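Local atomic coordinates of ubiquitin-like-specific protease 2 (Saccharomyces cerevisiae, PDB entry 5LNB), a protein that acts as a cysteine protease that removes SUMO from modified proteins, this piece containing its Ulp1-type catalytic domain. Residues F19-C24 with E290-M295; K41-K46 with D51-F56; V219-R224 with K266-T271. All coordinates share one frame; numbering follows the deposited sequence.

Interaction 1: F19-C24 with E290-M295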
loop_
_atom_site.group_PDB
_atom_site.type_symbol
_atom_site.label_atom_id
_atom_site.label_comp_id
_atom_site.label_asym_id
_atom_site.label_seq_id
_atom_site.Cartn_x
_atom_site.Cartn_y
_atom_site.Cartn_z
ATOM N N PHE A 19 14.300 -5.569 20.442
ATOM C CA PHE A 19 13.140 -6.096 19.723
ATOM C C PHE A 19 13.494 -7.525 19.313
ATOM O O PHE A 19 13.657 -7.838 18.134
ATOM C CB PHE A 19 12.789 -5.231 18.520
ATOM C CG PHE A 19 11.459 -5.559 17.895
ATOM C CD1 PHE A 19 10.281 -5.087 18.450
ATOM C CD2 PHE A 19 11.387 -6.312 16.735
ATOM C CE1 PHE A 19 9.057 -5.372 17.872
ATOM C CE2 PHE A 19 10.161 -6.601 16.146
ATOM C CZ PHE A 19 8.995 -6.133 16.717
ATOM N N LYS A 20 13.617 -8.391 20.318
ATOM C CA LYS A 20 14.234 -9.683 20.184
ATOM C C LYS A 20 13.474 -10.644 21.094
ATOM O O LYS A 20 13.292 -10.345 22.286
ATOM C CB LYS A 20 15.713 -9.607 20.579
ATOM C CG LYS A 20 16.607 -10.642 19.942
ATOM C CD LYS A 20 18.035 -10.495 20.462
ATOM C CE LYS A 20 18.764 -11.839 20.521
ATOM N NZ LYS A 20 20.122 -11.711 21.133
ATOM N N PRO A 21 13.001 -11.786 20.577
ATOM C CA PRO A 21 13.199 -12.225 19.190
ATOM C C PRO A 21 12.447 -11.384 18.154
ATOM O O PRO A 21 11.593 -10.554 18.487
ATOM C CB PRO A 21 12.662 -13.654 19.204
ATOM C CG PRO A 21 11.636 -13.651 20.289
ATOM C CD PRO A 21 12.170 -12.732 21.344
ATOM N N SER A 22 12.772 -11.604 16.885
ATOM C CA SER A 22 12.054 -10.922 15.824
ATOM C C SER A 22 10.594 -11.354 15.817
ATOM O O SER A 22 10.268 -12.510 16.095
ATOM C CB SER A 22 12.700 -11.217 14.473
ATOM O OG SER A 22 14.080 -10.911 14.507
ATOM N N LEU A 23 9.710 -10.412 15.509
ATOM C CA LEU A 23 8.303 -10.739 15.349
ATOM C C LEU A 23 8.102 -11.621 14.122
ATOM O O LEU A 23 8.579 -11.308 13.027
ATOM C CB LEU A 23 7.468 -9.467 15.220
ATOM C CG LEU A 23 6.017 -9.656 14.777
ATOM C CD1 LEU A 23 5.252 -10.538 15.767
ATOM C CD2 LEU A 23 5.356 -8.298 14.602
ATOM N N CYS A 24 7.393 -12.723 14.310
ATOM C CA CYS A 24 6.965 -13.587 13.220
ATOM C C CYS A 24 5.441 -13.591 13.231
ATOM O O CYS A 24 4.823 -14.108 14.166
ATOM C CB CYS A 24 7.537 -14.994 13.384
ATOM S SG CYS A 24 7.221 -16.049 11.985
ATOM N N GLU A 290 13.118 -20.571 24.142
ATOM C CA GLU A 290 14.561 -20.779 24.238
ATOM C C GLU A 290 15.166 -21.176 22.894
ATOM O O GLU A 290 16.224 -20.663 22.511
ATOM C CB GLU A 290 14.873 -21.830 25.305
ATOM C CG GLU A 290 14.663 -21.334 26.733
ATOM C CD GLU A 290 15.505 -20.105 27.061
ATOM O OE1 GLU A 290 16.607 -19.970 26.483
ATOM O OE2 GLU A 290 15.067 -19.273 27.892
ATOM N N GLU A 291 14.513 -22.086 22.163
ATOM C CA GLU A 291 15.023 -22.468 20.849
ATOM C C GLU A 291 15.155 -21.256 19.928
ATOM O O GLU A 291 16.168 -21.097 19.235
ATOM C CB GLU A 291 14.113 -23.527 20.216
ATOM C CG GLU A 291 14.374 -23.774 18.727
ATOM C CD GLU A 291 13.437 -24.822 18.097
ATOM O OE1 GLU A 291 12.273 -24.960 18.528
ATOM O OE2 GLU A 291 13.878 -25.517 17.164
ATOM N N VAL A 292 14.143 -20.384 19.909
ATOM C CA VAL A 292 14.162 -19.256 18.982
ATOM C C VAL A 292 15.240 -18.247 19.376
ATOM O O VAL A 292 15.998 -17.767 18.528
ATOM C CB VAL A 292 12.766 -18.611 18.906
ATOM C CG1 VAL A 292 12.866 -17.209 18.346
ATOM C CG2 VAL A 292 11.833 -19.464 18.046
ATOM N N MET A 293 15.344 -17.929 20.666
ATOM C CA MET A 293 16.403 -17.037 21.126
ATOM C C MET A 293 17.788 -17.589 20.802
ATOM O O MET A 293 18.689 -16.835 20.417
ATOM C CB MET A 293 16.258 -16.794 22.626
ATOM C CG MET A 293 15.023 -15.998 23.000
ATOM S SD MET A 293 15.076 -14.319 22.346
ATOM C CE MET A 293 16.354 -13.564 23.347
ATOM N N GLN A 294 17.987 -18.901 20.962
ATOM C CA GLN A 294 19.272 -19.503 20.611
ATOM C C GLN A 294 19.597 -19.280 19.138
ATOM O O GLN A 294 20.689 -18.808 18.792
ATOM C CB GLN A 294 19.257 -20.997 20.929
ATOM C CG GLN A 294 20.635 -21.598 21.092
ATOM C CD GLN A 294 21.159 -21.411 22.490
ATOM O OE1 GLN A 294 20.385 -21.347 23.444
ATOM N NE2 GLN A 294 22.475 -21.309 22.626
ATOM N N MET A 295 18.666 -19.634 18.255
ATOM C CA MET A 295 18.807 -19.384 16.827
ATOM C C MET A 295 18.790 -17.890 16.528
ATOM O O MET A 295 19.336 -17.439 15.523
ATOM C CB MET A 295 17.687 -20.076 16.051
ATOM C CG MET A 295 17.623 -21.576 16.243
ATOM S SD MET A 295 16.137 -22.272 15.493
ATOM C CE MET A 295 16.583 -24.008 15.414
#
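M293 is bent at chi2 (-65°) and chi3 (-71°), and the curl lays its thioether against the ring of P21 instead of letting it run out from the helix. The sulfur rests over the nitrogen end of that ring, with M293 SD 3.5 Å from P21 CD, and the two side chains cross at about a right angle. The same side of the ring, farther round at CB, meets a valine: CG1 of V292 stands anti to the backbone N, chi1 161°, which carries it to 3.7 Å from P21 CB. Two neighbouring helix residues thus share one ring. Further out, the aliphatic part of K20 passes the methionine methyl, K20 CE lying 4.1 Å from M293 CE. The peptide bond before P21 is cis, a sharp turn in the chain just where the ring meets the helix. No hydrogen bond joins 19-24 to 290-295, and the contact is apolar and only partly buried. It docks the short terminal helix 289-294 on the lead-in to strand 23-26, which pairs with strand 32-35. Helix 264-285 packs against 19-24: I280 touches P21, and Q276 NE2 bonds to P21 O.

Interaction 2: K41-K46 with D51-F56; sequences KCLFNK and DSILDF
I53 receives two side chains from the 41-46 turn, one on each of its branches. C42 takes the ethyl branch, its SG lying 3.6 Å from I53 CG1 and 4.2 Å from I53 CB. L43 takes the methyl branch: its CD2 and I53 CG2 stop 4.0 Å apart, the two side chains reaching toward each other tip to tip. The sulfur of C42 is there because chi1 is 74°, the crowded position between backbone N and carbonyl carbon, from which it projects at the helix. In I53, CG2, anti to the backbone N, points to L43, and CG1, beside that N, to C42. All three residues are buried, and no hydrogen bond crosses the contact; with the CA atoms of C42 and I53 8.3 Å apart, the side chains alone bridge the gap. This packs the turn after helix 37-40 on the start of helix 51-67, in the Ulp1-family catalytic domain.

Behind this apolar layer lie the backbone bonds that shape each side. F44 N bonds to K41 O at 3.3 Å, closing the turn that presents C42 and L43 in succession. On the other side, D55 N to D51 O, 2.8 Å, belongs to the first turn of helix 51-67. N50 OD1 accepts the N-H of I53, and N50 also touches C42. The neighbouring elements complete the core around this pair: L272 of helix 264-285 packs on both L43 and I53, while I35 of strand 32-35 adds a further apolar contact to I53.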
loop_
_atom_site.group_PDB
_atom_site.type_symbol
_atom_site.label_atom_id
_atom_site.label_comp_id
_atom_site.label_asym_id
_atom_site.label_seq_id
_atom_site.Cartn_x
_atom_site.Cartn_y
_atom_site.Cartn_z
ATOM N N LYS A 41 13.467 -0.421 14.148
ATOM C CA LYS A 41 14.109 0.787 14.654
ATOM C C LYS A 41 13.885 1.999 13.754
ATOM O O LYS A 41 14.123 3.129 14.197
ATOM C CB LYS A 41 15.607 0.553 14.835
ATOM C CG LYS A 41 16.401 0.687 13.554
ATOM C CD LYS A 41 17.811 0.181 13.749
ATOM C CE LYS A 41 18.621 0.320 12.478
ATOM N NZ LYS A 41 19.983 -0.259 12.645
ATOM N N CYS A 42 13.443 1.801 12.510
ATOM C CA CYS A 42 13.177 2.948 11.651
ATOM C C CYS A 42 11.963 3.740 12.112
ATOM O O CYS A 42 11.796 4.887 11.690
ATOM C CB CYS A 42 13.004 2.505 10.196
ATOM S SG CYS A 42 11.443 1.684 9.829
ATOM N N LEU A 43 11.128 3.165 12.982
ATOM C CA LEU A 43 9.975 3.855 13.553
ATOM C C LEU A 43 10.349 4.758 14.731
ATOM O O LEU A 43 9.476 5.158 15.514
ATOM C CB LEU A 43 8.909 2.836 13.977
ATOM C CG LEU A 43 8.305 1.980 12.851
ATOM C CD1 LEU A 43 7.451 0.836 13.402
ATOM C CD2 LEU A 43 7.488 2.828 11.878
ATOM N N PHE A 44 11.620 5.087 14.887
ATOM C CA PHE A 44 12.036 6.087 15.856
ATOM C C PHE A 44 12.390 7.387 15.143
ATOM O O PHE A 44 12.717 7.400 13.952
ATOM C CB PHE A 44 13.222 5.586 16.683
ATOM C CG PHE A 44 12.853 4.530 17.688
ATOM C CD1 PHE A 44 12.408 4.886 18.954
ATOM C CD2 PHE A 44 12.941 3.188 17.368
ATOM C CE1 PHE A 44 12.068 3.917 19.886
ATOM C CE2 PHE A 44 12.598 2.217 18.291
ATOM C CZ PHE A 44 12.164 2.581 19.552
ATOM N N ASN A 45 12.291 8.490 15.885
ATOM C CA ASN A 45 12.573 9.815 15.342
ATOM C C ASN A 45 11.792 10.047 14.054
ATOM O O ASN A 45 10.557 10.039 14.059
ATOM C CB ASN A 45 14.075 9.984 15.092
ATOM C CG ASN A 45 14.914 9.710 16.336
ATOM O OD1 ASN A 45 14.684 10.288 17.405
ATOM N ND2 ASN A 45 15.889 8.815 16.200
ATOM N N LYS A 46 12.507 10.246 12.949
ATOM C CA LYS A 46 11.907 10.410 11.632
ATOM C C LYS A 46 12.718 9.650 10.598
ATOM O O LYS A 46 12.991 10.154 9.504
ATOM C CB LYS A 46 11.795 11.888 11.245
ATOM C CG LYS A 46 10.873 12.688 12.145
ATOM C CD LYS A 46 11.044 14.156 11.946
ATOM C CE LYS A 46 10.267 14.926 13.002
ATOM N NZ LYS A 46 10.397 16.390 12.796
ATOM N N ASP A 51 11.265 -1.125 3.575
ATOM C CA ASP A 51 10.275 -1.948 2.874
ATOM C C ASP A 51 9.596 -2.938 3.811
ATOM O O ASP A 51 8.408 -3.244 3.643
ATOM C CB ASP A 51 10.939 -2.709 1.731
ATOM C CG ASP A 51 11.665 -1.801 0.771
ATOM O OD1 ASP A 51 11.044 -0.835 0.282
ATOM O OD2 ASP A 51 12.860 -2.048 0.504
ATOM N N SER A 52 10.345 -3.487 4.774
ATOM C CA SER A 52 9.781 -4.491 5.668
ATOM C C SER A 52 8.625 -3.916 6.465
ATOM O O SER A 52 7.550 -4.523 6.558
ATOM C CB SER A 52 10.859 -5.025 6.612
ATOM O OG SER A 52 11.904 -5.618 5.874
ATOM N N ILE A 53 8.841 -2.747 7.062
ATOM C CA ILE A 53 7.806 -2.118 7.867
ATOM C C ILE A 53 6.612 -1.758 6.998
ATOM O O ILE A 53 5.460 -2.034 7.345
ATOM C CB ILE A 53 8.370 -0.878 8.583
ATOM C CG1 ILE A 53 9.415 -1.282 9.634
ATOM C CG2 ILE A 53 7.242 -0.095 9.200
ATOM C CD1 ILE A 53 8.887 -2.218 10.705
ATOM N N LEU A 54 6.869 -1.139 5.854
ATOM C CA LEU A 54 5.763 -0.681 5.024
ATOM C C LEU A 54 4.973 -1.854 4.455
ATOM O O LEU A 54 3.737 -1.848 4.496
ATOM C CB LEU A 54 6.279 0.223 3.910
ATOM C CG LEU A 54 5.115 0.901 3.194
ATOM C CD1 LEU A 54 5.447 2.343 2.994
ATOM C CD2 LEU A 54 4.823 0.191 1.862
ATOM N N ASP A 55 5.658 -2.874 3.921
ATOM C CA ASP A 55 4.914 -4.005 3.358
ATOM C C ASP A 55 4.167 -4.770 4.448
ATOM O O ASP A 55 3.055 -5.252 4.217
ATOM C CB ASP A 55 5.836 -4.936 2.553
ATOM C CG ASP A 55 6.328 -4.294 1.248
ATOM O OD1 ASP A 55 5.558 -3.553 0.626
ATOM O OD2 ASP A 55 7.487 -4.509 0.845
ATOM N N PHE A 56 4.741 -4.873 5.651
ATOM C CA PHE A 56 4.010 -5.521 6.731
ATOM C C PHE A 56 2.713 -4.786 7.041
ATOM O O PHE A 56 1.647 -5.401 7.153
ATOM C CB PHE A 56 4.855 -5.617 7.995
ATOM C CG PHE A 56 4.073 -6.117 9.173
ATOM C CD1 PHE A 56 3.757 -7.458 9.284
ATOM C CD2 PHE A 56 3.613 -5.246 10.144
ATOM C CE1 PHE A 56 3.029 -7.927 10.363
ATOM C CE2 PHE A 56 2.877 -5.714 11.218
ATOM C CZ PHE A 56 2.586 -7.056 11.323
#

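Interaction 3: V219-R224 with K266-T271; sequences VILNIR and KNLRHT
I220 and L268 face each other tip to tip, each reaching out from its own helix so that two pairs of methyl groups meet. I220 CG2 lies 4.0 Å from L268 CD2, and I220 CD1 lies 4.1 Å from L268 CD1, so both branches of the leucine are engaged by the one isoleucine. Both chains leave the backbone in the same way, CG1 of I220 and CG of L268 each anti to its carbonyl carbon, and then extend (chi2 168° in I220, 172° in L268). That length is needed, since the two CA atoms are 9.5 Å apart. L221 joins from the following position of its helix, its CD1 approaching L268 CD1 at 4.4 Å, a looser touch.

Helix 215-228 is probably the equivalent of the helix that, in the papain-like fold of clan CA proteases, carries the nucleophilic cysteine at its N-terminal end. The contact joins its second turn to helix 264-285 by hydrocarbon alone, with no hydrogen bond between the segments.

R269, next to L268 in sequence, turns another way. Its guanidinium folds back along its own helix, and K266 CA sits 3.7 Å above the guanidinium plane, offset toward the rim. Y61 of helix 51-67 touches both I220 and L268, and F57, one turn earlier on the same helix, packs on I220.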
loop_
_atom_site.group_PDB
_atom_site.type_symbol
_atom_site.label_atom_id
_atom_site.label_comp_id
_atom_site.label_asym_id
_atom_site.label_seq_id
_atom_site.Cartn_x
_atom_site.Cartn_y
_atom_site.Cartn_z
ATOM N N VAL A 219 2.012 6.860 3.712
ATOM C CA VAL A 219 1.505 5.799 2.843
ATOM C C VAL A 219 0.717 4.782 3.662
ATOM O O VAL A 219 -0.412 4.417 3.315
ATOM C CB VAL A 219 2.650 5.121 2.067
ATOM C CG1 VAL A 219 2.169 3.766 1.522
ATOM C CG2 VAL A 219 3.116 5.998 0.912
ATOM N N ILE A 220 1.310 4.307 4.762
ATOM C CA ILE A 220 0.647 3.331 5.620
ATOM C C ILE A 220 -0.712 3.855 6.072
ATOM O O ILE A 220 -1.729 3.158 5.974
ATOM C CB ILE A 220 1.552 2.980 6.816
ATOM C CG1 ILE A 220 2.793 2.210 6.340
ATOM C CG2 ILE A 220 0.767 2.214 7.912
ATOM C CD1 ILE A 220 3.888 2.068 7.400
ATOM N N LEU A 221 -0.757 5.102 6.559
ATOM C CA LEU A 221 -2.006 5.595 7.126
ATOM C C LEU A 221 -3.017 5.980 6.058
ATOM O O LEU A 221 -4.226 5.887 6.301
ATOM C CB LEU A 221 -1.736 6.762 8.069
ATOM C CG LEU A 221 -1.475 6.200 9.481
ATOM C CD1 LEU A 221 0.003 5.950 9.749
ATOM C CD2 LEU A 221 -2.095 7.046 10.552
ATOM N N ASN A 222 -2.556 6.384 4.870
ATOM C CA ASN A 222 -3.488 6.682 3.791
ATOM C C ASN A 222 -4.141 5.407 3.274
ATOM O O ASN A 222 -5.360 5.363 3.062
ATOM C CB ASN A 222 -2.768 7.432 2.665
ATOM C CG ASN A 222 -2.399 8.861 3.059
ATOM O OD1 ASN A 222 -3.002 9.446 3.966
ATOM N ND2 ASN A 222 -1.405 9.420 2.387
ATOM N N ILE A 223 -3.346 4.351 3.095
ATOM C CA ILE A 223 -3.905 3.056 2.721
ATOM C C ILE A 223 -4.837 2.551 3.812
ATOM O O ILE A 223 -5.943 2.072 3.537
ATOM C CB ILE A 223 -2.774 2.053 2.422
ATOM C CG1 ILE A 223 -2.086 2.433 1.099
ATOM C CG2 ILE A 223 -3.324 0.629 2.397
ATOM C CD1 ILE A 223 -0.867 1.621 0.747
ATOM N N ARG A 224 -4.413 2.665 5.068
ATOM C CA ARG A 224 -5.268 2.254 6.172
ATOM C C ARG A 224 -6.604 2.978 6.132
ATOM O O ARG A 224 -7.662 2.359 6.284
ATOM C CB ARG A 224 -4.569 2.516 7.502
ATOM C CG ARG A 224 -5.452 2.208 8.697
ATOM C CD ARG A 224 -4.750 2.493 10.012
ATOM N NE ARG A 224 -5.609 2.161 11.138
ATOM C CZ ARG A 224 -5.329 2.453 12.405
ATOM N NH1 ARG A 224 -4.212 3.103 12.709
ATOM N NH2 ARG A 224 -6.171 2.104 13.368
ATOM N N LYS A 266 4.736 6.759 16.448
ATOM C CA LYS A 266 4.740 6.133 17.762
ATOM C C LYS A 266 3.662 5.063 17.856
ATOM O O LYS A 266 3.878 4.003 18.459
ATOM C CB LYS A 266 4.562 7.193 18.851
ATOM C CG LYS A 266 4.231 6.616 20.210
ATOM C CD LYS A 266 4.139 7.679 21.285
ATOM C CE LYS A 266 4.355 7.058 22.674
ATOM N NZ LYS A 266 4.687 8.074 23.728
ATOM N N ASN A 267 2.500 5.306 17.243
ATOM C CA ASN A 267 1.419 4.333 17.350
ATOM C C ASN A 267 1.743 3.066 16.567
ATOM O O ASN A 267 1.407 1.956 17.004
ATOM C CB ASN A 267 0.102 4.961 16.903
ATOM C CG ASN A 267 -0.433 5.961 17.927
ATOM O OD1 ASN A 267 -0.482 5.670 19.121
ATOM N ND2 ASN A 267 -0.809 7.153 17.465
ATOM N N LEU A 268 2.429 3.205 15.428
ATOM C CA LEU A 268 2.901 2.027 14.709
ATOM C C LEU A 268 3.891 1.226 15.554
ATOM O O LEU A 268 3.846 -0.008 15.562
ATOM C CB LEU A 268 3.527 2.435 13.375
ATOM C CG LEU A 268 2.621 3.112 12.333
ATOM C CD1 LEU A 268 3.472 3.601 11.179
ATOM C CD2 LEU A 268 1.520 2.159 11.824
ATOM N N ARG A 269 4.778 1.909 16.290
ATOM C CA ARG A 269 5.707 1.203 17.173
ATOM C C ARG A 269 4.955 0.443 18.251
ATOM O O ARG A 269 5.250 -0.724 18.525
ATOM C CB ARG A 269 6.692 2.167 17.829
ATOM C CG ARG A 269 7.758 2.723 16.937
ATOM C CD ARG A 269 8.972 3.148 17.771
ATOM N NE ARG A 269 8.623 3.751 19.060
ATOM C CZ ARG A 269 8.401 5.049 19.255
ATOM N NH1 ARG A 269 8.471 5.896 18.241
ATOM N NH2 ARG A 269 8.104 5.501 20.467
ATOM N N HIS A 270 3.978 1.100 18.879
ATOM C CA HIS A 270 3.177 0.433 19.899
ATOM C C HIS A 270 2.468 -0.793 19.334
ATOM O O HIS A 270 2.356 -1.817 20.014
ATOM C CB HIS A 270 2.165 1.408 20.502
ATOM C CG HIS A 270 1.460 0.870 21.712
ATOM N ND1 HIS A 270 0.117 0.556 21.718
ATOM C CD2 HIS A 270 1.919 0.574 22.953
ATOM C CE1 HIS A 270 -0.223 0.100 22.911
ATOM N NE2 HIS A 270 0.853 0.101 23.679
ATOM N N THR A 271 1.975 -0.708 18.097
ATOM C CA THR A 271 1.297 -1.859 17.507
ATOM C C THR A 271 2.263 -3.024 17.321
ATOM O O THR A 271 1.978 -4.155 17.734
ATOM C CB THR A 271 0.663 -1.480 16.169
ATOM O OG1 THR A 271 -0.342 -0.477 16.375
ATOM C CG2 THR A 271 0.040 -2.708 15.514
#

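Interactions 2 and 3 are immediate neighbours, their centres 9 Å apart. R269 of 266-271 ties them together: its NH1 lies 3.0 Å from L43 O, a probable hydrogen bond, and it makes a cation-pi contact with F44. Helices 51-67 and 215-228 also touch directly, L54 CD1 lying 3.9 Å from V219 CG1. W123 of strand 122-129 packs on both L54 and V219, linking the helices to the central sheet. Interaction 3 is on the helix whose N-terminal end probably carries the nucleophilic cysteine. Interaction 1 is farther away, its centre about 19 Å from that of interaction 2 and 24 Å from that of interaction 3. Helix 264-285 connects the three, supplying L268 to interaction 3 and neighbours to the other two.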